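OTU domain-containing protein wMelOTU (Wolbachia pipientis wMel, PDB 6W9O) probably cleaves ubiquitin from modified proteins as an OTU-family cysteine protease and is a candidate effector of its bacterium. Local coordinates at residues Phe54-Leu62 and Leu133-Leu141; Glu73-Gln84 and Tyr113-Arg122. All coordinates share one frame; numbering follows the deposited sequence.

Interaction 1 lies about 5 Å from the centre of the chain, where helix 53-66 meets helix 126-137 and strand 140-146. Interaction 2 joins helix 72-84 to the end of helix 105-116 and the turns beyond; the two centres are about 14 Å apart, and that of interaction 2 is also about 14 Å from the chain centre. Helix 72-84 links them. Asp78 OD2 lies 2.6 Å from Tyr137 OH and Asp78 OD1 2.7 Å from Lys136 NZ, while Phe55 CE2 comes within 3.4 Å of Arg76 CZ. In OTU proteases the nucleophilic cysteine starts a helix that here probably corresponds to 53-66, one side of interaction 1.

Interaction 1: Phe54-Leu62 and Leu133-Leu141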
loop_
_atom_site.group_PDB
_atom_site.type_symbol
_atom_site.label_atom_id
_atom_site.label_comp_id
_atom_site.label_asym_id
_atom_site.label_seq_id
_atom_site.Cartn_x
_atom_site.Cartn_y
_atom_site.Cartn_z
ATOM N N PHE A 54 -6.423 -2.679 1.513
ATOM C CA PHE A 54 -5.206 -1.995 1.084
ATOM C C PHE A 54 -4.239 -1.917 2.235
ATOM O O PHE A 54 -3.051 -2.271 2.095
ATOM C CB PHE A 54 -5.525 -0.545 0.612
ATOM C CG PHE A 54 -4.291 0.250 0.398
ATOM C CD1 PHE A 54 -3.476 0.008 -0.729
ATOM C CD2 PHE A 54 -3.883 1.132 1.361
ATOM C CE1 PHE A 54 -2.271 0.648 -0.878
ATOM C CE2 PHE A 54 -2.670 1.801 1.236
ATOM C CZ PHE A 54 -1.844 1.541 0.108
ATOM N N PHE A 55 -4.731 -1.460 3.380
ATOM C CA PHE A 55 -3.875 -1.284 4.559
ATOM C C PHE A 55 -3.341 -2.615 5.043
ATOM O O PHE A 55 -2.151 -2.716 5.447
ATOM C CB PHE A 55 -4.698 -0.597 5.655
ATOM C CG PHE A 55 -5.205 0.765 5.214
ATOM C CD1 PHE A 55 -4.383 1.869 5.207
ATOM C CD2 PHE A 55 -6.522 0.886 4.778
ATOM C CE1 PHE A 55 -4.835 3.088 4.764
ATOM C CE2 PHE A 55 -6.978 2.120 4.342
ATOM C CZ PHE A 55 -6.153 3.210 4.342
ATOM N N ASP A 56 -4.185 -3.641 5.027
ATOM C CA ASP A 56 -3.750 -4.971 5.484
ATOM C C ASP A 56 -2.728 -5.572 4.522
ATOM O O ASP A 56 -1.787 -6.272 4.973
ATOM C CB ASP A 56 -4.961 -5.885 5.605
ATOM C CG ASP A 56 -4.652 -7.160 6.383
ATOM O OD1 ASP A 56 -4.139 -7.009 7.521
ATOM O OD2 ASP A 56 -5.006 -8.287 5.930
ATOM N N SER A 57 -2.882 -5.364 3.222
ATOM C CA SER A 57 -1.885 -5.879 2.269
ATOM C C SER A 57 -0.555 -5.162 2.448
ATOM O O SER A 57 0.520 -5.808 2.526
ATOM C CB SER A 57 -2.391 -5.644 0.838
ATOM O OG SER A 57 -3.566 -6.398 0.602
ATOM N N PHE A 58 -0.589 -3.830 2.586
ATOM C CA PHE A 58 0.633 -3.062 2.839
ATOM C C PHE A 58 1.295 -3.511 4.133
ATOM O O PHE A 58 2.510 -3.716 4.172
ATOM C CB PHE A 58 0.264 -1.564 2.914
ATOM C CG PHE A 58 1.445 -0.626 2.984
ATOM C CD1 PHE A 58 1.880 0.061 1.834
ATOM C CD2 PHE A 58 2.108 -0.389 4.202
ATOM C CE1 PHE A 58 2.991 0.916 1.912
ATOM C CE2 PHE A 58 3.188 0.507 4.258
ATOM C CZ PHE A 58 3.632 1.107 3.072
ATOM N N ARG A 59 0.511 -3.678 5.197
ATOM C CA ARG A 59 1.063 -4.123 6.497
ATOM C C ARG A 59 1.797 -5.444 6.363
ATOM O O ARG A 59 2.859 -5.627 6.992
ATOM C CB ARG A 59 -0.126 -4.326 7.481
ATOM C CG ARG A 59 0.186 -5.183 8.719
ATOM C CD ARG A 59 -1.055 -5.426 9.522
ATOM N NE ARG A 59 -1.768 -6.601 9.033
ATOM C CZ ARG A 59 -1.436 -7.873 9.282
ATOM N NH1 ARG A 59 -0.333 -8.187 9.971
ATOM N NH2 ARG A 59 -2.228 -8.847 8.833
ATOM N N GLN A 60 1.195 -6.422 5.655
ATOM C CA GLN A 60 1.814 -7.744 5.629
ATOM C C GLN A 60 3.117 -7.702 4.869
ATOM O O GLN A 60 4.100 -8.357 5.275
ATOM C CB GLN A 60 0.863 -8.765 5.018
ATOM C CG GLN A 60 -0.333 -9.104 5.954
ATOM C CD GLN A 60 -1.199 -10.137 5.303
ATOM O OE1 GLN A 60 -0.731 -11.228 4.969
ATOM N NE2 GLN A 60 -2.480 -9.801 5.063
ATOM N N SER A 61 3.160 -6.993 3.741
ATOM C CA SER A 61 4.412 -6.959 2.981
ATOM C C SER A 61 5.460 -6.154 3.738
ATOM O O SER A 61 6.645 -6.555 3.803
ATOM C CB SER A 61 4.111 -6.380 1.579
ATOM O OG SER A 61 5.339 -6.144 0.872
ATOM N N LEU A 62 5.041 -5.063 4.406
ATOM C CA LEU A 62 5.978 -4.284 5.227
ATOM C C LEU A 62 6.605 -5.147 6.303
ATOM O O LEU A 62 7.826 -5.096 6.533
ATOM C CB LEU A 62 5.250 -3.092 5.864
ATOM C CG LEU A 62 6.135 -2.155 6.707
ATOM C CD1 LEU A 62 7.061 -1.373 5.789
ATOM C CD2 LEU A 62 5.255 -1.245 7.577
ATOM N N LEU A 133 2.056 6.509 3.206
ATOM C CA LEU A 133 2.735 5.479 3.992
ATOM C C LEU A 133 4.150 5.235 3.480
ATOM O O LEU A 133 5.044 4.860 4.265
ATOM C CB LEU A 133 1.917 4.191 3.955
ATOM C CG LEU A 133 0.501 4.349 4.528
ATOM C CD1 LEU A 133 -0.283 3.058 4.313
ATOM C CD2 LEU A 133 0.612 4.742 6.032
ATOM N N CYS A 134 4.400 5.412 2.178
ATOM C CA CYS A 134 5.753 5.275 1.656
ATOM C C CYS A 134 6.641 6.332 2.294
ATOM O O CYS A 134 7.803 6.066 2.680
ATOM C CB CYS A 134 5.714 5.497 0.132
ATOM S SG CYS A 134 5.198 3.998 -0.716
ATOM N N GLU A 135 6.119 7.548 2.432
ATOM C CA GLU A 135 6.871 8.631 3.074
ATOM C C GLU A 135 7.164 8.311 4.546
ATOM O O GLU A 135 8.301 8.509 5.021
ATOM C CB GLU A 135 6.074 9.939 2.935
ATOM C CG GLU A 135 6.424 11.012 3.975
ATOM C CD GLU A 135 7.615 11.784 3.601
ATOM O OE1 GLU A 135 8.244 12.398 4.507
ATOM O OE2 GLU A 135 7.925 11.776 2.395
ATOM N N LYS A 136 6.186 7.803 5.284
ATOM C CA LYS A 136 6.410 7.531 6.706
ATOM C C LYS A 136 7.390 6.372 6.909
ATOM O O LYS A 136 8.310 6.479 7.735
ATOM C CB LYS A 136 5.103 7.212 7.428
ATOM C CG LYS A 136 5.425 6.845 8.909
ATOM C CD LYS A 136 4.226 7.059 9.809
ATOM C CE LYS A 136 4.669 6.842 11.267
ATOM N NZ LYS A 136 3.543 7.103 12.191
ATOM N N TYR A 137 7.231 5.283 6.174
ATOM C CA TYR A 137 7.999 4.059 6.433
ATOM C C TYR A 137 9.218 3.943 5.542
ATOM O O TYR A 137 9.976 2.964 5.683
ATOM C CB TYR A 137 7.096 2.815 6.347
ATOM C CG TYR A 137 6.056 2.887 7.453
ATOM C CD1 TYR A 137 6.403 2.543 8.750
ATOM C CD2 TYR A 137 4.744 3.358 7.220
ATOM C CE1 TYR A 137 5.524 2.648 9.774
ATOM C CE2 TYR A 137 3.866 3.481 8.257
ATOM C CZ TYR A 137 4.239 3.111 9.527
ATOM O OH TYR A 137 3.371 3.246 10.586
ATOM N N LYS A 138 9.459 4.940 4.677
ATOM C CA LYS A 138 10.692 4.982 3.870
ATOM C C LYS A 138 10.785 3.741 2.989
ATOM O O LYS A 138 11.817 3.075 2.896
ATOM C CB LYS A 138 11.951 5.197 4.751
ATOM C CG LYS A 138 11.774 6.371 5.722
ATOM C CD LYS A 138 13.033 7.227 5.838
ATOM C CE LYS A 138 12.917 8.095 7.089
ATOM N NZ LYS A 138 12.312 9.433 6.804
ATOM N N VAL A 139 9.637 3.427 2.428
ATOM C CA VAL A 139 9.518 2.352 1.390
ATOM C C VAL A 139 8.868 2.751 0.028
ATOM O O VAL A 139 8.285 3.889 -0.277
ATOM C CB VAL A 139 8.750 1.145 1.960
ATOM C CG1 VAL A 139 9.457 0.527 3.155
ATOM C CG2 VAL A 139 7.316 1.514 2.303
ATOM N N LYS A 140 9.214 1.930 -0.946
ATOM C CA LYS A 140 8.557 2.109 -2.260
ATOM C C LYS A 140 7.463 1.068 -2.324
ATOM O O LYS A 140 7.643 -0.044 -1.839
ATOM C CB LYS A 140 9.533 1.826 -3.399
ATOM C CG LYS A 140 10.661 2.810 -3.470
ATOM C CD LYS A 140 11.888 2.168 -4.119
ATOM C CE LYS A 140 12.723 1.505 -3.004
ATOM N NZ LYS A 140 14.111 1.090 -3.404
ATOM N N LEU A 141 6.310 1.413 -2.918
ATOM C CA LEU A 141 5.186 0.488 -2.996
ATOM C C LEU A 141 5.035 0.043 -4.455
ATOM O O LEU A 141 4.784 0.877 -5.354
ATOM C CB LEU A 141 3.924 1.225 -2.566
ATOM C CG LEU A 141 2.636 0.485 -2.863
ATOM C CD1 LEU A 141 2.547 -0.876 -2.182
ATOM C CD2 LEU A 141 1.437 1.360 -2.360
#
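Leu133 lies over one face of the Phe58 ring in a CH-pi contact: its CB is 4.1 Å from the ring centroid and 29° off the normal, and its CD1 stands 4.1 Å above the ring plane, over the centre. A chi1 of -172° puts CG of Phe58 anti to the backbone N and turns the ring toward Leu133, with CZ 3.6 Å from Leu133 CB. On the other side of the ring plane, both obliquely, stand Leu141, its CD1 4.2 Å from Phe58 CD1, and Val139, whose CG2 lies near Phe58 CZ in the conformer described, a contact the second conformer may not keep. Leu133 CD1 is also 4.1 Å from Phe54 CE2 and comes loosely and obliquely to Phe55 CD1; one face of that ring carries Phe54 CD2 over its centre. The axes of helices 54-62 and 133-137 pass 12.8 Å apart at 29°, so side chains fill the interval. This is the core of the OTU alpha/beta fold: the chain leaves helix 126-137 at Lys138, with positive phi, and enters strand 140-146 of the central sheet. Leu141 presents CD2 to the edge of the Phe54 ring, 4.1 Å from CE1; Phe54 also meets Phe192 edge-to-face. Towards the other end of the contact Leu62 CD2 lies 4.1 Å above one face of the Tyr137 ring and Lys136 CG against the opposite one. The Tyr137 hydroxyl is hydrogen-bonded to Asp78.

Interaction 2: Glu73-Gln84 and Tyr113-Arg122; sequences EKLRNDCREFAQ and YTADIMRNSR
Across this contact Arg76 points its guanidinium group at backbone carbonyls. Its NH1 donates to Ile117 O at 2.9 Å, fairly straight at 157°, while NH1 and NH2 together grip Arg122 O end-on. Arg122 O lies in the guanidinium plane; NH1 meets it in the carbonyl plane, but NH2 comes from 37° out of that plane. Arg119 O sits over one guanidinium face without a hydrogen bond, where its partial charge would probably still favour the cation. The Arg76 chain is extended from CG to NE, which carries the group across to the turns. Met118, bent at chi2 and chi3, lays SD against the helix backbone, 3.6 Å from Asn77 N. Further along, Arg80 NH1 makes a weak bond to Thr114 O (2.8 Å), its guanidinium face over Thr114 CB. Ala83 CB nestles against Tyr113 CD1 at 3.6 Å, and Cys79 CB touches both Ile117 CG1 and the Tyr113 hydroxyl, which is bonded to Glu129. Since Arg76 NH2 also bonds Ser52 OG, the arginine ties two consecutive type I beta turns, Asp116-Arg119 and Arg119-Arg122, to the segment leading into helix 53-66, within the helical part of an OTU-like cysteine protease fold.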
loop_
_atom_site.group_PDB
_atom_site.type_symbol
_atom_site.label_atom_id
_atom_site.label_comp_id
_atom_site.label_asym_id
_atom_site.label_seq_id
_atom_site.Cartn_x
_atom_site.Cartn_y
_atom_site.Cartn_z
ATOM N N GLU A 73 -5.182 -0.487 11.477
ATOM C CA GLU A 73 -5.723 0.724 12.106
ATOM C C GLU A 73 -4.646 1.785 12.264
ATOM O O GLU A 73 -4.908 2.979 12.070
ATOM C CB GLU A 73 -6.381 0.400 13.455
ATOM C CG GLU A 73 -6.904 1.627 14.151
ATOM C CD GLU A 73 -7.527 1.316 15.495
ATOM O OE1 GLU A 73 -8.323 2.149 15.976
ATOM O OE2 GLU A 73 -7.217 0.244 16.076
ATOM N N LYS A 74 -3.432 1.378 12.673
ATOM C CA LYS A 74 -2.365 2.355 12.822
ATOM C C LYS A 74 -2.017 2.984 11.474
ATOM O O LYS A 74 -1.748 4.184 11.423
ATOM C CB LYS A 74 -1.136 1.659 13.431
ATOM C CG LYS A 74 0.139 2.552 13.525
ATOM C CD LYS A 74 -0.022 3.775 14.360
ATOM C CE LYS A 74 1.367 4.365 14.710
ATOM N NZ LYS A 74 1.191 5.602 15.533
ATOM N N LEU A 75 -2.053 2.201 10.380
ATOM C CA LEU A 75 -1.770 2.763 9.060
ATOM C C LEU A 75 -2.826 3.804 8.669
ATOM O O LEU A 75 -2.478 4.870 8.140
ATOM C CB LEU A 75 -1.672 1.675 7.988
ATOM C CG LEU A 75 -0.493 0.742 8.258
ATOM C CD1 LEU A 75 -0.627 -0.405 7.268
ATOM C CD2 LEU A 75 0.860 1.452 8.026
ATOM N N ARG A 76 -4.111 3.546 8.983
ATOM C CA ARG A 76 -5.132 4.584 8.759
ATOM C C ARG A 76 -4.837 5.802 9.616
ATOM O O ARG A 76 -4.944 6.941 9.154
ATOM C CB ARG A 76 -6.538 4.046 9.075
ATOM C CG ARG A 76 -7.045 3.018 8.055
ATOM C CD ARG A 76 -8.435 2.548 8.483
ATOM N NE ARG A 76 -9.031 1.630 7.490
ATOM C CZ ARG A 76 -9.654 2.036 6.375
ATOM N NH1 ARG A 76 -9.762 3.345 6.058
ATOM N NH2 ARG A 76 -10.167 1.108 5.562
ATOM N N ASN A 77 -4.423 5.593 10.883
ATOM C CA ASN A 77 -4.112 6.742 11.740
ATOM C C ASN A 77 -2.924 7.556 11.209
ATOM O O ASN A 77 -2.902 8.785 11.364
ATOM C CB ASN A 77 -3.806 6.258 13.147
ATOM C CG ASN A 77 -3.828 7.392 14.112
ATOM O OD1 ASN A 77 -4.910 7.975 14.380
ATOM N ND2 ASN A 77 -2.649 7.735 14.663
ATOM N N ASP A 78 -1.951 6.891 10.583
ATOM C CA ASP A 78 -0.820 7.607 9.970
ATOM C C ASP A 78 -1.323 8.524 8.855
ATOM O O ASP A 78 -0.809 9.637 8.659
ATOM C CB ASP A 78 0.148 6.606 9.314
ATOM C CG ASP A 78 0.925 5.705 10.327
ATOM O OD1 ASP A 78 1.113 6.108 11.505
ATOM O OD2 ASP A 78 1.318 4.606 9.863
ATOM N N CYS A 79 -2.389 8.102 8.175
ATOM C CA CYS A 79 -2.921 8.938 7.099
ATOM C C CYS A 79 -3.723 10.085 7.678
ATOM O O CYS A 79 -3.633 11.223 7.199
ATOM C CB CYS A 79 -3.787 8.069 6.169
ATOM S SG CYS A 79 -2.758 6.842 5.255
ATOM N N ARG A 80 -4.486 9.821 8.755
ATOM C CA ARG A 80 -5.152 10.907 9.459
ATOM C C ARG A 80 -4.145 11.945 9.925
ATOM O O ARG A 80 -4.368 13.151 9.795
ATOM C CB ARG A 80 -5.897 10.346 10.684
ATOM C CG ARG A 80 -6.499 11.395 11.556
ATOM C CD ARG A 80 -7.203 10.733 12.729
ATOM N NE ARG A 80 -7.569 11.703 13.742
ATOM C CZ ARG A 80 -8.810 12.177 13.888
ATOM N NH1 ARG A 80 -9.793 11.744 13.084
ATOM N NH2 ARG A 80 -9.077 13.070 14.844
ATOM N N GLU A 81 -3.056 11.482 10.540
ATOM C CA GLU A 81 -2.071 12.426 11.057
ATOM C C GLU A 81 -1.432 13.224 9.923
ATOM O O GLU A 81 -1.221 14.429 10.054
ATOM C CB GLU A 81 -0.998 11.629 11.816
ATOM C CG GLU A 81 -1.548 11.093 13.128
ATOM C CD GLU A 81 -0.482 10.449 14.004
ATOM O OE1 GLU A 81 0.600 10.082 13.497
ATOM O OE2 GLU A 81 -0.772 10.289 15.214
ATOM N N PHE A 82 -1.110 12.559 8.812
ATOM C CA PHE A 82 -0.586 13.289 7.667
ATOM C C PHE A 82 -1.512 14.436 7.269
ATOM O O PHE A 82 -1.063 15.569 7.026
ATOM C CB PHE A 82 -0.375 12.298 6.515
ATOM C CG PHE A 82 0.201 12.924 5.283
ATOM C CD1 PHE A 82 1.558 12.833 5.019
ATOM C CD2 PHE A 82 -0.643 13.575 4.361
ATOM C CE1 PHE A 82 2.116 13.409 3.856
ATOM C CE2 PHE A 82 -0.119 14.110 3.195
ATOM C CZ PHE A 82 1.266 14.056 2.931
ATOM N N ALA A 83 -2.820 14.165 7.208
ATOM C CA ALA A 83 -3.782 15.194 6.811
ATOM C C ALA A 83 -3.928 16.303 7.840
ATOM O O ALA A 83 -4.213 17.446 7.466
ATOM C CB ALA A 83 -5.148 14.560 6.564
ATOM N N GLN A 84 -3.684 16.016 9.125
ATOM C CA GLN A 84 -3.765 17.052 10.150
ATOM C C GLN A 84 -2.511 17.915 10.258
ATOM O O GLN A 84 -2.575 18.983 10.873
ATOM C CB GLN A 84 -3.952 16.396 11.514
ATOM C CG GLN A 84 -5.317 15.754 11.639
ATOM C CD GLN A 84 -5.439 14.926 12.897
ATOM O OE1 GLN A 84 -4.484 14.276 13.324
ATOM N NE2 GLN A 84 -6.622 14.936 13.486
ATOM N N TYR A 113 -11.771 14.279 5.529
ATOM C CA TYR A 113 -10.828 13.167 5.361
ATOM C C TYR A 113 -10.354 12.635 6.703
ATOM O O TYR A 113 -10.264 11.416 6.887
ATOM C CB TYR A 113 -9.607 13.645 4.548
ATOM C CG TYR A 113 -8.555 12.566 4.306
ATOM C CD1 TYR A 113 -7.560 12.282 5.253
ATOM C CD2 TYR A 113 -8.572 11.807 3.135
ATOM C CE1 TYR A 113 -6.616 11.283 5.025
ATOM C CE2 TYR A 113 -7.628 10.804 2.907
ATOM C CZ TYR A 113 -6.640 10.562 3.853
ATOM O OH TYR A 113 -5.684 9.563 3.628
ATOM N N THR A 114 -10.012 13.527 7.651
ATOM C CA THR A 114 -9.450 13.037 8.912
ATOM C C THR A 114 -10.459 12.154 9.651
ATOM O O THR A 114 -10.064 11.240 10.383
ATOM C CB THR A 114 -8.957 14.196 9.798
ATOM O OG1 THR A 114 -10.075 14.987 10.210
ATOM C CG2 THR A 114 -8.017 15.106 9.026
ATOM N N ALA A 115 -11.754 12.407 9.466
ATOM C CA ALA A 115 -12.760 11.509 10.037
ATOM C C ALA A 115 -12.941 10.260 9.178
ATOM O O ALA A 115 -12.949 9.136 9.694
ATOM C CB ALA A 115 -14.089 12.237 10.197
ATOM N N ASP A 116 -13.091 10.450 7.861
ATOM C CA ASP A 116 -13.453 9.335 6.989
ATOM C C ASP A 116 -12.357 8.284 6.918
ATOM O O ASP A 116 -12.664 7.085 6.781
ATOM C CB ASP A 116 -13.744 9.847 5.582
ATOM C CG ASP A 116 -14.583 8.834 4.753
ATOM O OD1 ASP A 116 -15.560 8.240 5.304
ATOM O OD2 ASP A 116 -14.269 8.643 3.554
ATOM N N ILE A 117 -11.069 8.684 6.970
ATOM C CA ILE A 117 -9.986 7.741 6.776
ATOM C C ILE A 117 -9.904 6.713 7.901
ATOM O O ILE A 117 -9.322 5.654 7.703
ATOM C CB ILE A 117 -8.660 8.497 6.548
ATOM C CG1 ILE A 117 -7.563 7.568 5.961
ATOM C CG2 ILE A 117 -8.133 9.089 7.891
ATOM C CD1 ILE A 117 -7.933 6.981 4.608
ATOM N N MET A 118 -10.513 6.994 9.049
ATOM C CA MET A 118 -10.507 6.033 10.140
ATOM C C MET A 118 -11.633 5.020 10.034
ATOM O O MET A 118 -11.683 4.100 10.850
ATOM C CB MET A 118 -10.597 6.749 11.488
ATOM C CG MET A 118 -9.370 7.672 11.733
ATOM S SD MET A 118 -7.771 6.881 11.534
ATOM C CE MET A 118 -7.842 5.525 12.731
ATOM N N ARG A 119 -12.523 5.153 9.050
ATOM C CA ARG A 119 -13.652 4.234 8.905
ATOM C C ARG A 119 -13.255 3.086 7.992
ATOM O O ARG A 119 -12.678 3.320 6.925
ATOM C CB ARG A 119 -14.845 4.967 8.275
ATOM C CG ARG A 119 -15.338 6.147 9.108
ATOM C CD ARG A 119 -16.520 6.835 8.424
ATOM N NE ARG A 119 -17.024 7.948 9.221
ATOM C CZ ARG A 119 -17.057 9.213 8.822
ATOM N NH1 ARG A 119 -16.656 9.563 7.599
ATOM N NH2 ARG A 119 -17.523 10.139 9.652
ATOM N N ASN A 120 -13.557 1.842 8.400
ATOM C CA ASN A 120 -13.227 0.721 7.518
ATOM C C ASN A 120 -13.956 0.826 6.182
ATOM O O ASN A 120 -13.469 0.265 5.191
ATOM C CB ASN A 120 -13.600 -0.596 8.182
ATOM C CG ASN A 120 -12.600 -0.990 9.272
ATOM O OD1 ASN A 120 -11.424 -0.648 9.211
ATOM N ND2 ASN A 120 -13.076 -1.713 10.264
ATOM N N SER A 121 -15.058 1.576 6.151
ATOM C CA SER A 121 -15.819 1.777 4.919
ATOM C C SER A 121 -15.034 2.549 3.864
ATOM O O SER A 121 -15.364 2.433 2.672
ATOM C CB SER A 121 -17.147 2.493 5.183
ATOM O OG SER A 121 -16.952 3.717 5.894
ATOM N N ARG A 122 -14.014 3.330 4.235
ATOM C CA ARG A 122 -13.256 4.124 3.272
ATOM C C ARG A 122 -12.100 3.253 2.794
ATOM O O ARG A 122 -11.153 3.011 3.541
ATOM C CB ARG A 122 -12.733 5.393 3.955
ATOM C CG ARG A 122 -11.678 6.115 3.155
ATOM C CD ARG A 122 -12.198 6.591 1.804
ATOM N NE ARG A 122 -11.279 7.604 1.252
ATOM C CZ ARG A 122 -11.385 8.915 1.465
ATOM N NH1 ARG A 122 -12.394 9.412 2.189
ATOM N NH2 ARG A 122 -10.483 9.745 0.928
HETATM O O HOH W 1 -8.567 17.079 12.429
#